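Long-range contact in DNA polymerase (Bacillus phage phi29, PDB 2PYJ), which replicates the viral genome by protein-primed, strand-displacing DNA synthesis with high processivity and fidelity, and also carries a 3'-5' exonuclease: residues G[249-254]-G[482-487]. The protein carries 2 engineered substitutions. Sequence-based numbering, arbitrary orientation.
With MN (manganese (II) ion), chain R; MG (magnesium ion), chain S; DGT (2'-deoxyguanosine-5'-triphosphate), chain T.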
ATOM      1  N   ASP G 249      10.935  -4.410  15.574  1.00  9.89           N
ATOM      2  CA  ASP G 249      10.548  -4.051  14.194  1.00 12.15           C
ATOM      3  C   ASP G 249      11.557  -3.065  13.642  1.00 10.29           C
ATOM      4  O   ASP G 249      11.812  -2.039  14.266  1.00 11.91           O
ATOM      5  CB  ASP G 249       9.140  -3.413  14.197  1.00 12.83           C
ATOM      6  CG  ASP G 249       8.562  -3.200  12.779  1.00 14.60           C
ATOM      7  OD1 ASP G 249       7.610  -3.949  12.454  1.00 17.57           O
ATOM      8  OD2 ASP G 249       9.026  -2.297  11.996  1.00 11.20           O
ATOM      9  N   VAL G 250      12.123  -3.359  12.472  1.00 11.05           N
ATOM     10  CA  VAL G 250      13.106  -2.452  11.882  1.00 12.34           C
ATOM     11  C   VAL G 250      12.465  -1.093  11.524  1.00 12.29           C
ATOM     12  O   VAL G 250      11.336  -1.021  10.944  1.00  9.12           O
ATOM     13  CB  VAL G 250      13.827  -3.048  10.644  1.00 12.11           C
ATOM     14  CG1 VAL G 250      14.833  -2.022  10.063  1.00 12.28           C
ATOM     15  CG2 VAL G 250      14.556  -4.318  11.014  1.00 14.28           C
ATOM     16  N   ASN G 251      13.176  -0.029  11.914  1.00 10.76           N
ATOM     17  CA  ASN G 251      12.837   1.327  11.497  1.00 12.35           C
ATOM     18  C   ASN G 251      13.146   1.495  10.008  1.00 12.38           C
ATOM     19  O   ASN G 251      14.302   1.447   9.604  1.00 14.07           O
ATOM     20  CB  ASN G 251      13.593   2.350  12.331  1.00 12.50           C
ATOM     21  CG  ASN G 251      13.328   2.199  13.823  1.00 12.77           C
ATOM     22  OD1 ASN G 251      12.203   1.894  14.239  1.00 13.15           O
ATOM     23  ND2 ASN G 251      14.366   2.397  14.634  1.00  8.38           N
ATOM     24  N   SER G 252      12.093   1.642   9.195  1.00 14.24           N
ATOM     25  CA  SER G 252      12.218   1.809   7.730  1.00 12.75           C
ATOM     26  C   SER G 252      13.127   0.766   7.078  1.00 14.80           C
ATOM     27  O   SER G 252      14.191   1.119   6.552  1.00 13.20           O
ATOM     28  CB  SER G 252      12.731   3.218   7.387  1.00 12.99           C
ATOM     29  OG  SER G 252      11.786   4.211   7.722  1.00 11.74           O
ATOM     30  N   LEU G 253      12.707  -0.510   7.082  1.00 12.19           N
ATOM     31  CA  LEU G 253      13.592  -1.596   6.618  1.00 14.02           C
ATOM     32  C   LEU G 253      14.031  -1.488   5.156  1.00 14.85           C
ATOM     33  O   LEU G 253      15.214  -1.564   4.870  1.00 14.29           O
ATOM     34  CB  LEU G 253      13.005  -3.000   6.868  1.00 13.10           C
ATOM     35  CG  LEU G 253      13.958  -4.144   6.419  1.00 13.82           C
ATOM     36  CD1 LEU G 253      15.277  -4.165   7.220  1.00 13.96           C
ATOM     37  CD2 LEU G 253      13.301  -5.524   6.439  1.00 12.80           C
ATOM     38  N   TYR G 254      13.089  -1.336   4.233  1.00 13.83           N
ATOM     39  CA  TYR G 254      13.459  -1.308   2.819  1.00 13.36           C
ATOM     40  C   TYR G 254      14.325  -0.075   2.487  1.00 11.06           C
ATOM     41  O   TYR G 254      15.323  -0.214   1.798  1.00 11.60           O
ATOM     42  CB  TYR G 254      12.228  -1.390   1.904  1.00 14.17           C
ATOM     43  CG  TYR G 254      11.537  -2.755   1.835  1.00 14.29           C
ATOM     44  CD1 TYR G 254      10.763  -3.090   0.732  1.00 13.33           C
ATOM     45  CD2 TYR G 254      11.648  -3.698   2.878  1.00 15.91           C
ATOM     46  CE1 TYR G 254      10.094  -4.326   0.651  1.00 14.88           C
ATOM     47  CE2 TYR G 254      10.987  -4.934   2.806  1.00 15.25           C
ATOM     48  CZ  TYR G 254      10.205  -5.235   1.686  1.00 15.38           C
ATOM     49  OH  TYR G 254       9.559  -6.455   1.589  1.00 13.31           O
ATOM     50  N   TYR G 482      17.778   0.473  12.528  1.00  9.18           N
ATOM     51  CA  TYR G 482      17.837  -0.098  13.876  1.00 11.40           C
ATOM     52  C   TYR G 482      16.541  -0.854  14.144  1.00 10.35           C
ATOM     53  O   TYR G 482      15.561  -0.663  13.433  1.00  7.74           O
ATOM     54  CB  TYR G 482      18.044   0.992  14.928  1.00 10.84           C
ATOM     55  CG  TYR G 482      19.461   1.519  15.017  1.00 15.00           C
ATOM     56  CD1 TYR G 482      20.105   2.064  13.898  1.00 15.96           C
ATOM     57  CD2 TYR G 482      20.163   1.487  16.226  1.00 14.89           C
ATOM     58  CE1 TYR G 482      21.416   2.560  13.988  1.00 15.25           C
ATOM     59  CE2 TYR G 482      21.469   1.975  16.318  1.00 15.86           C
ATOM     60  CZ  TYR G 482      22.084   2.508  15.194  1.00 16.42           C
ATOM     61  OH  TYR G 482      23.368   2.992  15.283  1.00 17.45           O
ATOM     62  N   TRP G 483      16.549  -1.717  15.163  1.00 10.66           N
ATOM     63  CA  TRP G 483      15.350  -2.458  15.573  1.00 11.37           C
ATOM     64  C   TRP G 483      14.645  -1.712  16.680  1.00 10.63           C
ATOM     65  O   TRP G 483      15.221  -1.492  17.736  1.00  9.91           O
ATOM     66  CB  TRP G 483      15.709  -3.870  16.067  1.00 11.13           C
ATOM     67  CG  TRP G 483      16.268  -4.740  15.009  1.00 11.30           C
ATOM     68  CD1 TRP G 483      17.568  -4.766  14.570  1.00 12.72           C
ATOM     69  CD2 TRP G 483      15.565  -5.714  14.238  1.00 12.03           C
ATOM     70  NE1 TRP G 483      17.709  -5.691  13.573  1.00 13.19           N
ATOM     71  CE2 TRP G 483      16.498  -6.288  13.342  1.00 12.13           C
ATOM     72  CE3 TRP G 483      14.231  -6.157  14.207  1.00 11.91           C
ATOM     73  CZ2 TRP G 483      16.147  -7.291  12.432  1.00 14.11           C
ATOM     74  CZ3 TRP G 483      13.881  -7.151  13.301  1.00 12.81           C
ATOM     75  CH2 TRP G 483      14.839  -7.710  12.420  1.00 11.27           C
ATOM     76  N   ALA G 484      13.392  -1.319  16.446  1.00 10.10           N
ATOM     77  CA  ALA G 484      12.592  -0.699  17.496  1.00 10.48           C
ATOM     78  C   ALA G 484      12.023  -1.789  18.365  1.00 11.36           C
ATOM     79  O   ALA G 484      11.487  -2.781  17.850  1.00 11.08           O
ATOM     80  CB  ALA G 484      11.451   0.141  16.898  1.00 11.90           C
ATOM     81  N   HIS G 485      12.137  -1.625  19.679  1.00 11.77           N
ATOM     82  CA  HIS G 485      11.439  -2.500  20.602  1.00 13.60           C
ATOM     83  C   HIS G 485       9.992  -2.081  20.516  1.00 14.69           C
ATOM     84  O   HIS G 485       9.594  -1.077  21.099  1.00 16.02           O
ATOM     85  CB  HIS G 485      11.981  -2.376  22.036  1.00 13.54           C
ATOM     86  CG  HIS G 485      11.312  -3.294  23.015  1.00 14.80           C
ATOM     87  ND1 HIS G 485      11.462  -3.166  24.378  1.00 16.23           N
ATOM     88  CD2 HIS G 485      10.475  -4.344  22.829  1.00 15.20           C
ATOM     89  CE1 HIS G 485      10.763  -4.104  24.989  1.00 16.46           C
ATOM     90  NE2 HIS G 485      10.151  -4.831  24.072  1.00 16.56           N
ATOM     91  N   GLU G 486       9.218  -2.828  19.740  1.00 16.76           N
ATOM     92  CA  GLU G 486       7.846  -2.445  19.440  1.00 18.53           C
ATOM     93  C   GLU G 486       6.933  -2.675  20.632  1.00 17.94           C
ATOM     94  O   GLU G 486       6.110  -1.809  20.968  1.00 17.55           O
ATOM     95  CB  GLU G 486       7.330  -3.202  18.220  1.00 21.95           C
ATOM     96  CG  GLU G 486       5.870  -2.928  17.899  1.00 25.59           C
ATOM     97  CD  GLU G 486       5.337  -3.840  16.832  1.00 28.04           C
ATOM     98  OE1 GLU G 486       5.779  -3.711  15.673  1.00 29.65           O
ATOM     99  OE2 GLU G 486       4.465  -4.689  17.151  1.00 30.66           O
ATOM    100  N   SER G 487       7.069  -3.838  21.267  1.00 15.28           N
ATOM    101  CA  SER G 487       6.238  -4.170  22.422  1.00 15.08           C
ATOM    102  C   SER G 487       6.770  -5.338  23.213  1.00 14.10           C
ATOM    103  O   SER G 487       7.620  -6.113  22.735  1.00 11.78           O
ATOM    104  CB  SER G 487       4.819  -4.502  21.977  1.00 15.65           C
ATOM    105  OG  SER G 487       4.802  -5.705  21.223  1.00 17.60           O
TER
HETATM  106 MN    MN R9003       9.436  -1.477  10.267  1.00  5.08          MN
HETATM  107 MG    MG S9004       7.063  -3.905  10.376  1.00 16.17          MG
HETATM  108  PG  DGT T1588       8.621   1.755  10.566  1.00  6.58           P
HETATM  109  O1G DGT T1588       7.251   2.386  10.600  1.00  8.74           O
HETATM  110  O2G DGT T1588       9.651   2.637  11.215  1.00  6.94           O
HETATM  111  O3G DGT T1588       8.764   0.246  10.905  1.00  5.03           O
HETATM  112  O3B DGT T1588       8.951   1.831   8.979  1.00  5.37           O
HETATM  113  PB  DGT T1588       8.955   0.581   7.945  1.00  4.29           P
HETATM  114  O1B DGT T1588       9.257   1.160   6.586  1.00  2.74           O
HETATM  115  O2B DGT T1588       9.717  -0.603   8.551  1.00  3.30           O
HETATM  116  O3A DGT T1588       7.389   0.157   7.865  1.00  5.82           O
HETATM  117  PA  DGT T1588       6.817  -1.292   8.274  1.00  5.78           P
HETATM  118  O1A DGT T1588       5.301  -1.072   8.411  1.00  5.66           O
HETATM  119  O2A DGT T1588       7.656  -1.945   9.416  1.00  6.85           O
HETATM  120  O5' DGT T1588       6.957  -2.087   6.903  1.00  5.14           O
HETATM  121  C5' DGT T1588       8.108  -2.845   6.593  1.00  4.66           C
HETATM  122  C4' DGT T1588       8.401  -2.736   5.119  1.00  3.43           C
HETATM  123  O4' DGT T1588       7.305  -3.228   4.303  1.00  2.78           O
HETATM  124  C3' DGT T1588       8.685  -1.321   4.620  1.00  2.28           C
HETATM  125  O3' DGT T1588      10.018  -0.848   4.893  1.00  2.63           O
HETATM  126  C2' DGT T1588       8.462  -1.512   3.143  1.00  2.00           C
HETATM  127  C1' DGT T1588       7.264  -2.468   3.107  1.00  2.00           C
HETATM  128  N9  DGT T1588       6.092  -1.580   3.104  1.00  2.00           N
HETATM  129  C8  DGT T1588       5.314  -1.199   4.152  1.00  2.00           C
HETATM  130  N7  DGT T1588       4.365  -0.325   3.720  1.00  2.00           N
HETATM  131  C5  DGT T1588       4.547  -0.151   2.402  1.00  2.00           C
HETATM  132  C6  DGT T1588       3.905   0.629   1.329  1.00  2.00           C
HETATM  133  O6  DGT T1588       2.924   1.364   1.549  1.00  2.71           O
HETATM  134  N1  DGT T1588       4.410   0.548   0.099  1.00  2.00           N
HETATM  135  C2  DGT T1588       5.473  -0.221  -0.207  1.00  2.00           C
HETATM  136  N2  DGT T1588       5.895  -0.238  -1.485  1.00  2.00           N
HETATM  137  N3  DGT T1588       6.119  -0.978   0.737  1.00  2.13           N
HETATM  138  C4  DGT T1588       5.692  -0.961   2.020  1.00  2.00           C
HETATM  139  O   HOH W   1       5.645  -5.274  13.667  1.00  8.33           O
HETATM  140  O   HOH W   2       6.348  -5.941  10.816  1.00 14.70           O
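V250 lays one methyl squarely on the indole of W483: CG2 stands 3.4 Å from the centroid of the six-membered ring and 2° off its normal, a CH-pi contact over the middle of the face. With chi1 at 179°, CG1 lies anti to the backbone N, which brings CG2 beside that N and over the ring. I460 of strand 459-463 and A444 of helix 427-447 also touch the indole. The other side of the sheet carries D249 and A484, whose backbones form an antiparallel hydrogen-bonded pair. D249 N donates to A484 O (2.9 Å), and A484 N returns a bond to D249 O (2.8 Å). Two residues further along, N251 N donates to Y482 O. N251 then sets OD1 against the methyl of A484 (OD1 to CB 3.3 Å), while its ND2 is held by the backbone oxygens of D476 and K479. Here strand 241-250 of the family B polymerase palm, paired with strand 483-489, ends at the two-metal catalytic site. The D249 carboxylate bridges the ions: OD2 binds manganese at 2.0 Å and OD1 binds magnesium at 2.1 Å. Manganese also takes V250 O, D458 and one oxygen from each phosphate of the incoming dGTP. E486 extends alongside D249, its OE1 3.7 Å from D249 CB, and a water links OE1 to D249 OD1. Beyond the strand the chain turns along the nucleotide: S252 N donates to the bridging O3B, and Y254 N to the sugar O3' (3.2 Å). The Y254 ring turns one face to the deoxyribose, C2' lying over it toward the rim, consistent with its probable part in nucleotide selection, and Y390 meets this ring edge-to-face.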